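Local coordinates for protein reducing-end xylose-releasing exo-oligoxylanase Rex8A (Paenibacillus barcinonensis, PDB 6SUD) that hydrolyses linear and branched xylooligosaccharides, releasing xylose from their reducing ends during the breakdown of xylan, at residues Y263-A266 and Y267-A270; P191-P195 and S196-P200; D83-H86 and E87-L91; Q34-N37 and D38-G42; T62-D65 and D66-E70. The protein carries 1 engineered substitution. All coordinates share one frame; numbering follows the deposited sequence.

Interaction 1: residues Y263-A266 and Y267-A270. With XYP (beta-D-xylopyranose), chain K; XYP (beta-D-xylopyranose), chain J.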
# COMPACT_ATOMS: atom_id res chain seq x y z
N TYR A 263 -6.19 -12.17 -7.04
CA TYR A 263 -5.92 -11.25 -8.17
C TYR A 263 -5.36 -9.94 -7.60
O TYR A 263 -5.13 -9.86 -6.39
CB TYR A 263 -7.19 -11.04 -8.99
CG TYR A 263 -7.00 -10.76 -10.46
CD1 TYR A 263 -6.33 -11.65 -11.28
CD2 TYR A 263 -7.52 -9.61 -11.04
CE1 TYR A 263 -6.17 -11.40 -12.64
CE2 TYR A 263 -7.37 -9.35 -12.40
CZ TYR A 263 -6.69 -10.25 -13.19
OH TYR A 263 -6.55 -9.97 -14.52
N SER A 264 -5.21 -8.93 -8.45
CA SER A 264 -4.41 -7.68 -8.26
C SER A 264 -4.44 -7.11 -6.83
O SER A 264 -3.36 -6.88 -6.30
CB SER A 264 -4.87 -6.65 -9.24
OG SER A 264 -4.85 -7.18 -10.55
N ASP A 265 -5.61 -6.86 -6.23
CA ASP A 265 -5.66 -6.23 -4.88
C ASP A 265 -4.89 -7.10 -3.88
O ASP A 265 -4.02 -6.56 -3.12
CB ASP A 265 -7.10 -6.04 -4.38
CG ASP A 265 -7.76 -4.75 -4.81
OD1 ASP A 265 -7.49 -4.28 -5.94
OD2 ASP A 265 -8.58 -4.24 -4.03
N ALA A 266 -5.17 -8.41 -3.88
CA ALA A 266 -4.73 -9.36 -2.83
C ALA A 266 -3.21 -9.54 -2.85
O ALA A 266 -2.67 -10.05 -1.85
CB ALA A 266 -5.45 -10.68 -2.97
N TYR A 267 -2.52 -9.16 -3.92
CA TYR A 267 -1.04 -9.29 -3.99
C TYR A 267 -0.39 -8.55 -2.82
O TYR A 267 0.63 -9.04 -2.28
CB TYR A 267 -0.48 -8.73 -5.30
CG TYR A 267 -1.01 -9.38 -6.54
CD1 TYR A 267 -1.75 -10.55 -6.48
CD2 TYR A 267 -0.72 -8.86 -7.78
CE1 TYR A 267 -2.22 -11.17 -7.62
CE2 TYR A 267 -1.19 -9.45 -8.94
CZ TYR A 267 -1.95 -10.61 -8.85
OH TYR A 267 -2.39 -11.20 -10.00
N ARG A 268 -0.98 -7.42 -2.42
CA ARG A 268 -0.37 -6.50 -1.42
C ARG A 268 -0.42 -7.13 -0.03
O ARG A 268 0.41 -6.72 0.79
CB ARG A 268 -1.06 -5.14 -1.47
CG ARG A 268 -0.95 -4.48 -2.84
CD ARG A 268 -1.84 -3.26 -2.88
NE ARG A 268 -3.27 -3.58 -2.93
CZ ARG A 268 -4.23 -2.69 -3.22
NH1 ARG A 268 -3.92 -1.43 -3.43
NH2 ARG A 268 -5.50 -3.06 -3.29
N VAL A 269 -1.28 -8.12 0.23
CA VAL A 269 -1.34 -8.73 1.58
C VAL A 269 0.04 -9.26 1.98
O VAL A 269 0.42 -9.02 3.14
CB VAL A 269 -2.36 -9.87 1.69
CG1 VAL A 269 -2.20 -10.53 3.05
CG2 VAL A 269 -3.77 -9.39 1.42
N ALA A 270 0.73 -9.98 1.10
CA ALA A 270 2.02 -10.63 1.42
C ALA A 270 3.04 -9.54 1.76
O ALA A 270 3.86 -9.77 2.65
CB ALA A 270 2.55 -11.46 0.28
O1 XYP K . -9.03 -0.00 -8.64
C1 XYP K . -8.94 0.51 -7.29
C2 XYP K . -8.05 -0.33 -6.37
C3 XYP K . -8.09 0.17 -4.93
C4 XYP K . -8.34 1.67 -4.93
C5 XYP K . -7.74 2.28 -6.19
O2 XYP K . -8.40 -1.72 -6.43
O3 XYP K . -6.85 -0.20 -4.31
O4 XYP K . -9.75 1.91 -4.89
O5 XYP K . -8.40 1.83 -7.37
O1 XYP J . -5.14 -2.71 -12.79
C1 XYP J . -5.07 -2.46 -11.38
C2 XYP J . -5.47 -1.00 -11.15
C3 XYP J . -5.35 -0.72 -9.67
C4 XYP J . -6.28 -1.63 -8.90
C5 XYP J . -6.01 -3.09 -9.24
O2 XYP J . -4.65 -0.05 -11.86
O3 XYP J . -5.69 0.65 -9.43
O4 XYP J . -6.06 -1.36 -7.51
O5 XYP J . -6.00 -3.30 -10.67
O HOH W 1 -3.12 -9.22 -11.78
O HOH W 2 -0.57 -11.61 -1.01
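In R268, CG stands anti to the residue's own carbonyl carbon, and the chain then folds at chi3 (-72°), bringing the guanidinium back alongside D265, three residues earlier. The turn leads into helix 268-280 of the (alpha/alpha)6 barrel of glycoside hydrolase family 8, in which D265 is the inferred proton acceptor. One arginine grips D265 O twice. R268 N donates to D265 O over 3.2 Å from a position tilted off the carbonyl plane, whereas R268 NE meets D265 O at 3.1 Å on an in-plane lone pair, close to the plane of the guanidinium itself. The two side chains point the same way, but carboxylate and guanidinium planes are 65° apart; the salt bridge between D265 OD2 and R268 NH2 is a long 3.4 Å contact and not a flat, two-pronged one. Both groups hold the xylose of chain K: its O2 donates to D265 OD1 over 2.8 Å, and R268 NH1, which also bonds Y74, donates to its O3, with a weak second bond from NH2. Further along the turn, V269 N closes onto A266 O at 3.2 Å. Y267 packs back against the preceding loop, S264 CA lying 3.8 Å from the centroid of the Y267 ring, almost straight above its face as a CH-pi contact. A single water joins the two residues through their hydroxyls: it sits 2.9 Å from S264 OG and donates a hydrogen bond to Y267 OH.

Interaction 2: residues P191-P195 and S196-P200. With XYP (beta-D-xylopyranose), chain K.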
# COMPACT_ATOMS: atom_id res chain seq x y z
N PRO A 191 -20.80 -3.27 4.34
CA PRO A 191 -20.32 -4.03 5.49
C PRO A 191 -19.45 -5.23 5.11
O PRO A 191 -19.76 -6.36 5.42
CB PRO A 191 -21.64 -4.51 6.12
CG PRO A 191 -22.52 -4.78 4.93
CD PRO A 191 -22.12 -3.74 3.90
N PHE A 192 -18.38 -4.97 4.38
CA PHE A 192 -17.31 -5.98 4.17
C PHE A 192 -16.01 -5.24 3.96
O PHE A 192 -16.00 -3.98 3.94
CB PHE A 192 -17.64 -6.92 3.01
CG PHE A 192 -17.78 -6.29 1.65
CD1 PHE A 192 -16.67 -6.08 0.84
CD2 PHE A 192 -19.02 -5.94 1.16
CE1 PHE A 192 -16.80 -5.53 -0.42
CE2 PHE A 192 -19.16 -5.38 -0.10
CZ PHE A 192 -18.05 -5.18 -0.89
N SER A 193 -14.94 -6.01 3.81
CA SER A 193 -13.57 -5.47 3.78
C SER A 193 -12.83 -5.95 2.54
O SER A 193 -13.42 -6.62 1.67
CB SER A 193 -12.85 -5.83 5.04
OG SER A 193 -11.72 -4.99 5.22
N ASP A 194 -11.58 -5.52 2.45
CA ASP A 194 -10.59 -5.86 1.40
C ASP A 194 -9.30 -6.14 2.15
O ASP A 194 -8.72 -5.20 2.68
CB ASP A 194 -10.47 -4.70 0.41
CG ASP A 194 -9.53 -4.93 -0.74
OD1 ASP A 194 -8.46 -5.54 -0.52
OD2 ASP A 194 -9.88 -4.50 -1.84
N PRO A 195 -8.84 -7.41 2.31
CA PRO A 195 -7.66 -7.70 3.13
C PRO A 195 -6.39 -6.90 2.81
O PRO A 195 -5.63 -6.64 3.68
CB PRO A 195 -7.43 -9.20 2.87
CG PRO A 195 -8.79 -9.74 2.53
CD PRO A 195 -9.49 -8.62 1.78
N SER A 196 -6.20 -6.50 1.56
CA SER A 196 -5.01 -5.71 1.13
C SER A 196 -5.05 -4.29 1.73
O SER A 196 -4.01 -3.61 1.72
CB SER A 196 -4.93 -5.69 -0.37
OG SER A 196 -5.91 -4.79 -0.87
N TYR A 197 -6.20 -3.85 2.22
CA TYR A 197 -6.35 -2.50 2.85
C TYR A 197 -5.86 -2.50 4.30
O TYR A 197 -5.76 -1.40 4.87
CB TYR A 197 -7.82 -2.07 2.83
CG TYR A 197 -8.41 -1.68 1.49
CD1 TYR A 197 -7.79 -1.93 0.28
CD2 TYR A 197 -9.65 -1.06 1.45
CE1 TYR A 197 -8.37 -1.57 -0.92
CE2 TYR A 197 -10.25 -0.69 0.26
CZ TYR A 197 -9.61 -0.95 -0.94
OH TYR A 197 -10.19 -0.57 -2.13
N HIS A 198 -5.62 -3.67 4.90
CA HIS A 198 -5.27 -3.81 6.34
C HIS A 198 -3.78 -3.59 6.56
O HIS A 198 -2.97 -4.43 6.15
CB HIS A 198 -5.73 -5.16 6.91
CG HIS A 198 -7.21 -5.26 6.96
ND1 HIS A 198 -7.93 -5.21 8.16
CD2 HIS A 198 -8.13 -5.30 5.96
CE1 HIS A 198 -9.21 -5.28 7.87
NE2 HIS A 198 -9.35 -5.35 6.53
N LEU A 199 -3.46 -2.49 7.24
CA LEU A 199 -2.07 -2.04 7.45
C LEU A 199 -1.85 -1.88 8.95
O LEU A 199 -1.69 -0.76 9.43
CB LEU A 199 -1.85 -0.71 6.73
CG LEU A 199 -2.19 -0.66 5.25
CD1 LEU A 199 -2.01 0.76 4.76
CD2 LEU A 199 -1.34 -1.60 4.42
N PRO A 200 -1.82 -2.98 9.71
CA PRO A 200 -1.67 -2.91 11.17
C PRO A 200 -0.46 -2.07 11.61
O PRO A 200 -0.54 -1.40 12.61
CB PRO A 200 -1.55 -4.39 11.59
CG PRO A 200 -1.21 -5.11 10.29
CD PRO A 200 -2.00 -4.36 9.25
O1 XYP K . -9.03 -0.00 -8.64
C1 XYP K . -8.94 0.51 -7.29
C2 XYP K . -8.05 -0.33 -6.37
C3 XYP K . -8.09 0.17 -4.93
C4 XYP K . -8.34 1.67 -4.93
C5 XYP K . -7.74 2.28 -6.19
O2 XYP K . -8.40 -1.72 -6.43
O3 XYP K . -6.85 -0.20 -4.31
O4 XYP K . -9.75 1.91 -4.89
O5 XYP K . -8.40 1.83 -7.37
O HOH W 3 -7.38 -7.98 -0.80
O HOH W 4 -9.92 -2.12 -4.24
O HOH W 5 -2.85 -6.35 4.08
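Backbone bonds three residues apart shape this bend: Y197 N donates to D194 O at 2.9 Å and H198 N to P195 O at 3.2 Å, winding the extended chain of S193 and D194 into a 3-10 turn at P195-Y197. An Asx turn is added where S196 N reaches the anti lone pair of D194 OD1. With CG anti to the backbone N (chi1 -178°), D194 folds over the next turn. There its CB sits 3.7 Å from the centroid of the Y197 ring, and its carboxylate stacks on the ring face, the planes only 9° apart. S196 OG donates to D194 OD1 at 2.7 Å from above the carboxylate plane, giving that oxygen a second protein donor. H198 closes the far side: its NE2 donates in the ring plane to S193 OG at 2.7 Å. S193 OG is also bonded to I184 O, and H198 ND1 to S225 OG, so both ring nitrogens fix the imidazole's rotation. Water bridges Y197 OH to O2 of the chain K xylose, while D194 lies beside D265. The arrangement is a wall of the family 8 substrate cleft, a 3-10 turn with D194 and Y197 at the sugar side.

Interaction 3: residues D83-H86 and E87-L91. With EDO (1,2-ethanediol), chain H; EDO (1,2-ethanediol), chain C.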
# COMPACT_ATOMS: atom_id res chain seq x y z
N ASP A 83 13.21 10.74 0.40
CA ASP A 83 13.59 12.12 0.82
C ASP A 83 13.46 13.06 -0.40
O ASP A 83 14.41 13.85 -0.68
CB ASP A 83 14.99 12.12 1.43
CG ASP A 83 15.37 13.42 2.13
OD1 ASP A 83 14.45 14.21 2.42
OD2 ASP A 83 16.57 13.63 2.38
N LYS A 84 12.31 13.00 -1.08
CA LYS A 84 12.06 13.78 -2.32
C LYS A 84 10.90 14.74 -2.09
O LYS A 84 9.78 14.50 -2.56
CB LYS A 84 11.85 12.85 -3.52
CG LYS A 84 13.03 11.93 -3.79
CD LYS A 84 14.14 12.55 -4.58
CE LYS A 84 15.17 11.54 -5.06
NZ LYS A 84 16.30 12.19 -5.75
N LYS A 85 11.19 15.82 -1.36
CA LYS A 85 10.16 16.74 -0.86
C LYS A 85 9.43 17.44 -2.02
O LYS A 85 8.22 17.64 -1.91
CB LYS A 85 10.79 17.76 0.08
CG LYS A 85 9.76 18.62 0.81
CD LYS A 85 10.33 19.41 1.96
CE LYS A 85 9.26 20.03 2.83
NZ LYS A 85 8.49 21.05 2.09
N HIS A 86 10.15 17.83 -3.08
CA HIS A 86 9.56 18.64 -4.19
C HIS A 86 8.44 17.85 -4.87
O HIS A 86 7.32 18.40 -5.03
CB HIS A 86 10.65 19.12 -5.14
CG HIS A 86 10.12 19.88 -6.31
ND1 HIS A 86 10.38 19.49 -7.59
CD2 HIS A 86 9.35 20.99 -6.39
CE1 HIS A 86 9.83 20.34 -8.43
NE2 HIS A 86 9.17 21.26 -7.73
N GLU A 87 8.70 16.58 -5.18
CA GLU A 87 7.69 15.70 -5.80
C GLU A 87 6.57 15.42 -4.79
O GLU A 87 5.41 15.44 -5.21
CB GLU A 87 8.31 14.37 -6.21
CG GLU A 87 9.29 14.51 -7.35
CD GLU A 87 10.66 15.08 -7.05
OE1 GLU A 87 11.01 15.32 -5.87
OE2 GLU A 87 11.38 15.28 -8.03
N PHE A 88 6.91 15.17 -3.53
CA PHE A 88 5.90 14.90 -2.47
C PHE A 88 4.88 16.03 -2.47
O PHE A 88 3.66 15.77 -2.52
CB PHE A 88 6.56 14.79 -1.10
CG PHE A 88 5.62 14.49 0.03
CD1 PHE A 88 4.83 15.48 0.58
CD2 PHE A 88 5.51 13.20 0.53
CE1 PHE A 88 3.97 15.21 1.64
CE2 PHE A 88 4.64 12.92 1.58
CZ PHE A 88 3.86 13.92 2.11
N ASP A 89 5.41 17.26 -2.37
CA ASP A 89 4.64 18.52 -2.28
C ASP A 89 3.79 18.72 -3.54
O ASP A 89 2.65 19.18 -3.42
CB ASP A 89 5.58 19.69 -1.98
CG ASP A 89 6.00 19.77 -0.52
OD1 ASP A 89 5.39 19.06 0.30
OD2 ASP A 89 6.95 20.51 -0.21
N ARG A 90 4.34 18.43 -4.73
CA ARG A 90 3.56 18.51 -5.99
C ARG A 90 2.39 17.52 -5.97
O ARG A 90 1.26 17.93 -6.34
CB ARG A 90 4.44 18.24 -7.21
CG ARG A 90 5.30 19.42 -7.67
CD ARG A 90 6.07 19.00 -8.91
NE ARG A 90 6.81 20.11 -9.53
CZ ARG A 90 6.33 20.95 -10.44
NH1 ARG A 90 5.07 20.86 -10.85
NH2 ARG A 90 7.11 21.91 -10.92
N LEU A 91 2.63 16.27 -5.58
CA LEU A 91 1.56 15.24 -5.52
C LEU A 91 0.51 15.64 -4.48
O LEU A 91 -0.69 15.60 -4.79
CB LEU A 91 2.15 13.87 -5.16
CG LEU A 91 2.97 13.23 -6.28
CD1 LEU A 91 3.79 12.06 -5.77
CD2 LEU A 91 2.07 12.81 -7.42
C1 EDO H . 13.32 16.99 -3.54
O1 EDO H . 13.42 16.54 -4.88
C2 EDO H . 14.21 16.24 -2.64
O2 EDO H . 14.47 16.86 -1.39
C1 EDO C . 14.27 15.03 -7.24
O1 EDO C . 13.92 15.67 -8.45
C2 EDO C . 14.00 13.64 -7.39
O2 EDO C . 14.66 13.13 -8.53
O HOH W 6 8.64 23.80 -9.90
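K85 and D89 lean across one another one helical turn apart, and their ends meet in a salt bridge of 2.8 Å between K85 NZ and D89 OD2. The lysine chain runs extended until a last kink (chi4 -66°) swings NZ onto the syn lone pair of the carboxylate. Y153 OH bonds both groups, at K85 NZ and at D89 OD1, and completes a small polar cluster. H86 and R90, the next pair four apart, instead lie side by side and point the same way. R90 CD comes over one face of the imidazole, 4.3 Å from the centroid of the H86 ring, while the guanidinium is turned nearly perpendicular, its plane 83° from the ring. R90 NH1 bonds the carbonyls of K56 and G53, which hold the arginine's end against the strand hairpin. E87 bends at chi2 (76°) back toward the helix start, and its OE1 packs 3.5 Å from K84 CB. One ethanediol donates to E87 OE1 and another to OE2, and OE2 also meets Y41 OH of helix 25-41. The backbone at the start of helix 85-99, with K84 at its N-cap, is closed by F88 N to K84 O at 3.1 Å, D89 N to K85 O at 2.9 Å and R90 N to H86 O at 3.0 Å. E87 thus stands in the first turn, where the partial positive charge of the helix start would be expected to favour its ionised form; for D89 the salt bridge to K85 and the bond with Y153 would do the same.

Interaction 4: residues Q34-N37 and D38-G42. With EDO (1,2-ethanediol), chain C.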
# COMPACT_ATOMS: atom_id res chain seq x y z
N GLN A 34 18.16 4.50 -9.36
CA GLN A 34 17.79 4.39 -10.79
C GLN A 34 16.33 3.97 -10.92
O GLN A 34 15.67 4.40 -11.90
CB GLN A 34 18.66 3.40 -11.56
CG GLN A 34 18.47 3.56 -13.06
CD GLN A 34 18.47 5.01 -13.49
OE1 GLN A 34 17.46 5.53 -13.97
NE2 GLN A 34 19.58 5.70 -13.29
N THR A 35 15.79 3.20 -9.97
CA THR A 35 14.36 2.82 -10.05
C THR A 35 13.53 4.10 -9.89
O THR A 35 12.61 4.33 -10.69
CB THR A 35 13.98 1.76 -9.01
OG1 THR A 35 14.85 0.64 -9.18
CG2 THR A 35 12.53 1.36 -9.13
N TRP A 36 13.90 4.91 -8.90
CA TRP A 36 13.26 6.23 -8.67
C TRP A 36 13.29 7.06 -9.96
O TRP A 36 12.24 7.55 -10.36
CB TRP A 36 13.95 7.00 -7.54
CG TRP A 36 13.50 8.43 -7.49
CD1 TRP A 36 14.08 9.47 -8.15
CD2 TRP A 36 12.31 8.97 -6.87
NE1 TRP A 36 13.37 10.62 -7.96
CE2 TRP A 36 12.27 10.35 -7.19
CE3 TRP A 36 11.27 8.44 -6.09
CZ2 TRP A 36 11.26 11.19 -6.73
CZ3 TRP A 36 10.28 9.28 -5.63
CH2 TRP A 36 10.28 10.64 -5.95
N ASN A 37 14.47 7.24 -10.54
CA ASN A 37 14.68 8.09 -11.74
C ASN A 37 13.78 7.63 -12.90
O ASN A 37 13.19 8.51 -13.57
CB ASN A 37 16.15 8.08 -12.15
CG ASN A 37 16.98 8.82 -11.13
OD1 ASN A 37 16.52 9.81 -10.57
ND2 ASN A 37 18.19 8.35 -10.87
N ASP A 38 13.71 6.33 -13.15
CA ASP A 38 12.92 5.77 -14.27
C ASP A 38 11.42 5.98 -14.03
O ASP A 38 10.73 6.38 -14.96
CB ASP A 38 13.23 4.29 -14.52
CG ASP A 38 14.62 4.04 -15.09
OD1 ASP A 38 15.26 5.02 -15.52
OD2 ASP A 38 15.05 2.87 -15.10
N LEU A 39 10.93 5.72 -12.82
CA LEU A 39 9.48 5.83 -12.53
C LEU A 39 8.99 7.28 -12.56
O LEU A 39 7.89 7.53 -13.07
CB LEU A 39 9.21 5.23 -11.16
CG LEU A 39 8.76 3.78 -11.15
CD1 LEU A 39 7.90 3.57 -9.91
CD2 LEU A 39 7.99 3.43 -12.43
N PHE A 40 9.76 8.21 -12.00
CA PHE A 40 9.35 9.64 -11.92
C PHE A 40 9.88 10.48 -13.09
O PHE A 40 9.22 11.49 -13.41
CB PHE A 40 9.77 10.24 -10.59
CG PHE A 40 8.94 9.71 -9.45
CD1 PHE A 40 9.05 8.40 -9.04
CD2 PHE A 40 7.93 10.48 -8.90
CE1 PHE A 40 8.22 7.87 -8.07
CE2 PHE A 40 7.12 9.96 -7.90
CZ PHE A 40 7.28 8.66 -7.47
N TYR A 41 11.02 10.15 -13.70
CA TYR A 41 11.63 11.00 -14.75
C TYR A 41 12.07 10.20 -15.97
O TYR A 41 12.85 10.73 -16.81
CB TYR A 41 12.82 11.75 -14.14
CG TYR A 41 12.36 12.74 -13.12
CD1 TYR A 41 11.55 13.79 -13.51
CD2 TYR A 41 12.65 12.60 -11.77
CE1 TYR A 41 11.06 14.71 -12.60
CE2 TYR A 41 12.15 13.51 -10.84
CZ TYR A 41 11.37 14.57 -11.26
OH TYR A 41 10.90 15.53 -10.40
N GLY A 42 11.57 8.98 -16.12
CA GLY A 42 12.03 8.09 -17.20
C GLY A 42 11.33 8.38 -18.51
O GLY A 42 10.64 9.42 -18.63
C1 EDO C . 14.27 15.03 -7.24
O1 EDO C . 13.92 15.67 -8.45
C2 EDO C . 14.00 13.64 -7.39
O2 EDO C . 14.66 13.13 -8.53
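W36 and F40 lie face to face one helical turn apart, the six-membered ring of W36 and the F40 ring 3.9 Å between centroids with planes at 11°. CG of W36 is anti to the backbone N (chi1 169°), which brings the indole over the face of the F40 ring. The closest side-chain atoms are W36 CZ3 and F40 CE1, at 3.5 Å. Behind the stack the backbone of helix 25-41 is regular: L39 N donates to T35 O and F40 N to W36 O, both at 3.0 Å, and D38 N to Q34 O. The pattern tightens at the end, where Y41 N meets N37 O at 2.7 Å through a bent bond of 138°. Side-chain polar atoms find partners as well. T35 OG1 bonds back to R31 O and N37 ND2 to E33 OE1, each one turn earlier in the same helix. W36 NE1 donates at 2.9 Å to O2 of an ethanediol, probably from the crystallisation liquor, that lies near the plane of the indole; the Y41 ring also borders it, with CE2 3.4 Å from the same O2, and Y41 OH bonds E87 OE2. W36 makes a cation-pi contact with K84, just ahead of helix 85-99, and F40 meets Y49 of strand 49-52. T35 packs against Y366, F367 and M370 of helix 359-373, and L39 against N363 of that helix, while the L39 backbone bonds I48 just before the strand.

Interaction 5: residues T62-D65 and D66-E70. With XYP (beta-D-xylopyranose), chain J; XYP (beta-D-xylopyranose), chain K.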
# COMPACT_ATOMS: atom_id res chain seq x y z
N THR A 62 -1.83 4.15 -15.88
CA THR A 62 -1.59 4.11 -17.34
C THR A 62 -2.63 3.19 -18.00
O THR A 62 -3.02 3.46 -19.15
CB THR A 62 -0.18 3.62 -17.66
OG1 THR A 62 0.01 2.35 -17.04
CG2 THR A 62 0.89 4.56 -17.15
N GLY A 63 -3.00 2.11 -17.31
CA GLY A 63 -3.95 1.10 -17.80
C GLY A 63 -5.36 1.65 -17.91
O GLY A 63 -6.06 1.25 -18.86
N ASN A 64 -5.75 2.54 -17.00
CA ASN A 64 -7.15 3.04 -16.90
C ASN A 64 -7.22 4.51 -17.34
O ASN A 64 -8.33 5.04 -17.35
CB ASN A 64 -7.69 2.83 -15.48
CG ASN A 64 -7.94 1.37 -15.17
OD1 ASN A 64 -8.79 0.74 -15.79
ND2 ASN A 64 -7.21 0.83 -14.21
N ASP A 65 -6.08 5.12 -17.68
CA ASP A 65 -5.97 6.54 -18.14
C ASP A 65 -6.68 7.47 -17.15
O ASP A 65 -7.44 8.34 -17.60
CB ASP A 65 -6.59 6.74 -19.52
CG ASP A 65 -6.22 5.64 -20.50
OD1 ASP A 65 -5.03 5.59 -20.90
OD2 ASP A 65 -7.11 4.84 -20.82
N ASP A 66 -6.45 7.28 -15.85
CA ASP A 66 -7.02 8.18 -14.81
C ASP A 66 -6.01 8.31 -13.67
O ASP A 66 -4.98 7.60 -13.67
CB ASP A 66 -8.40 7.73 -14.33
CG ASP A 66 -8.42 6.35 -13.68
OD1 ASP A 66 -7.34 5.80 -13.46
OD2 ASP A 66 -9.54 5.84 -13.43
N VAL A 67 -6.31 9.23 -12.75
CA VAL A 67 -5.49 9.50 -11.54
C VAL A 67 -6.28 9.00 -10.32
O VAL A 67 -7.41 9.42 -10.14
CB VAL A 67 -5.15 11.00 -11.45
CG1 VAL A 67 -4.39 11.33 -10.18
CG2 VAL A 67 -4.35 11.47 -12.66
N ARG A 68 -5.70 8.08 -9.55
CA ARG A 68 -6.41 7.37 -8.45
C ARG A 68 -5.80 7.79 -7.12
O ARG A 68 -4.59 8.05 -7.08
CB ARG A 68 -6.31 5.86 -8.68
CG ARG A 68 -6.96 5.44 -9.98
CD ARG A 68 -6.92 3.98 -10.32
NE ARG A 68 -7.87 3.81 -11.40
CZ ARG A 68 -8.57 2.72 -11.65
NH1 ARG A 68 -8.41 1.64 -10.91
NH2 ARG A 68 -9.46 2.74 -12.63
N SER A 69 -6.62 7.88 -6.07
CA SER A 69 -6.12 8.26 -4.73
C SER A 69 -5.10 7.21 -4.28
O SER A 69 -4.15 7.58 -3.57
CB SER A 69 -7.24 8.45 -3.75
OG SER A 69 -8.00 7.27 -3.61
N GLU A 70 -5.27 5.95 -4.69
CA GLU A 70 -4.26 4.88 -4.47
C GLU A 70 -2.88 5.38 -4.97
O GLU A 70 -1.91 5.38 -4.18
CB GLU A 70 -4.74 3.62 -5.20
CG GLU A 70 -3.69 2.53 -5.38
CD GLU A 70 -4.11 1.51 -6.43
OE1 GLU A 70 -4.16 1.89 -7.63
OE2 GLU A 70 -4.45 0.35 -6.05
O1 XYP J . -5.14 -2.71 -12.79
C1 XYP J . -5.07 -2.46 -11.38
C2 XYP J . -5.47 -1.00 -11.15
C3 XYP J . -5.35 -0.72 -9.67
C4 XYP J . -6.28 -1.63 -8.90
C5 XYP J . -6.01 -3.09 -9.24
O2 XYP J . -4.65 -0.05 -11.86
O3 XYP J . -5.69 0.65 -9.43
O4 XYP J . -6.06 -1.36 -7.51
O5 XYP J . -6.00 -3.30 -10.67
O1 XYP K . -9.03 -0.00 -8.64
C1 XYP K . -8.94 0.51 -7.29
C2 XYP K . -8.05 -0.33 -6.37
C3 XYP K . -8.09 0.17 -4.93
C4 XYP K . -8.34 1.67 -4.93
C5 XYP K . -7.74 2.28 -6.19
O2 XYP K . -8.40 -1.72 -6.43
O3 XYP K . -6.85 -0.20 -4.31
O4 XYP K . -9.75 1.91 -4.89
O5 XYP K . -8.40 1.83 -7.37
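Two flat nitrogen-bearing groups lie on each other here: the amide of N64 stacks over one face of the R68 guanidinium with the planes only 4° apart, the side chains crossing at about a right angle. N64 ND2 and R68 NH2, both donors, are 3.3 Å apart, and each group turns its hydrogens to other acceptors, ND2 bonding D61 OD2. The bend between them is a G1 beta bulge, D65 with positive phi (51°) and D66 both facing D61, at the entry to strand 67-68 in the family 8 active-site cleft. From the bulge D66 reaches R68 along its edge. R68 NE donates to D66 OD1 at 2.9 Å and R68 NH2 to the syn lone pair of D66 OD2 at 3.2 Å, a side-on, two-nitrogen grip that fixes the guanidinium's rotation; NE also forms a salt bridge with D61, and D66 OD2 is bonded to H113 ND1. The third nitrogen is thereby turned toward the sugars: R68 NH1 donates to O3 of the chain J xylose at 3.3 Å and lies 2.9 Å from O1 of the chain K xylose. E70, the inferred proton donor, is the second residue of helix 69-81 and is extended beyond CG toward both sugars. Its OE1 accepts from O3 of the chain J xylose at 2.7 Å and its OE2 from O4 of that xylose at 2.8 Å, O4 being the atom that carries the glycosidic link in xylan.

Along the chain the order is interaction 4 (34-42), interaction 5 (62-70), interaction 3 (83-91), interaction 2 (191-200) and interaction 1 (263-270). Each is a local turn closed within its own residues, so all lie in series; none nests or crosses. Space regroups them. Interactions 3 and 4 touch on one side of the molecule, joining the end of helix 25-41 to the start of helix 85-99. Interactions 1, 2 and 5 gather round the xylose sites: interaction 1 touches both others, through D265 and R268 to interaction 2 and through R268 to E70, whereas 2 and 5 stay about 7 Å apart at nearest atoms.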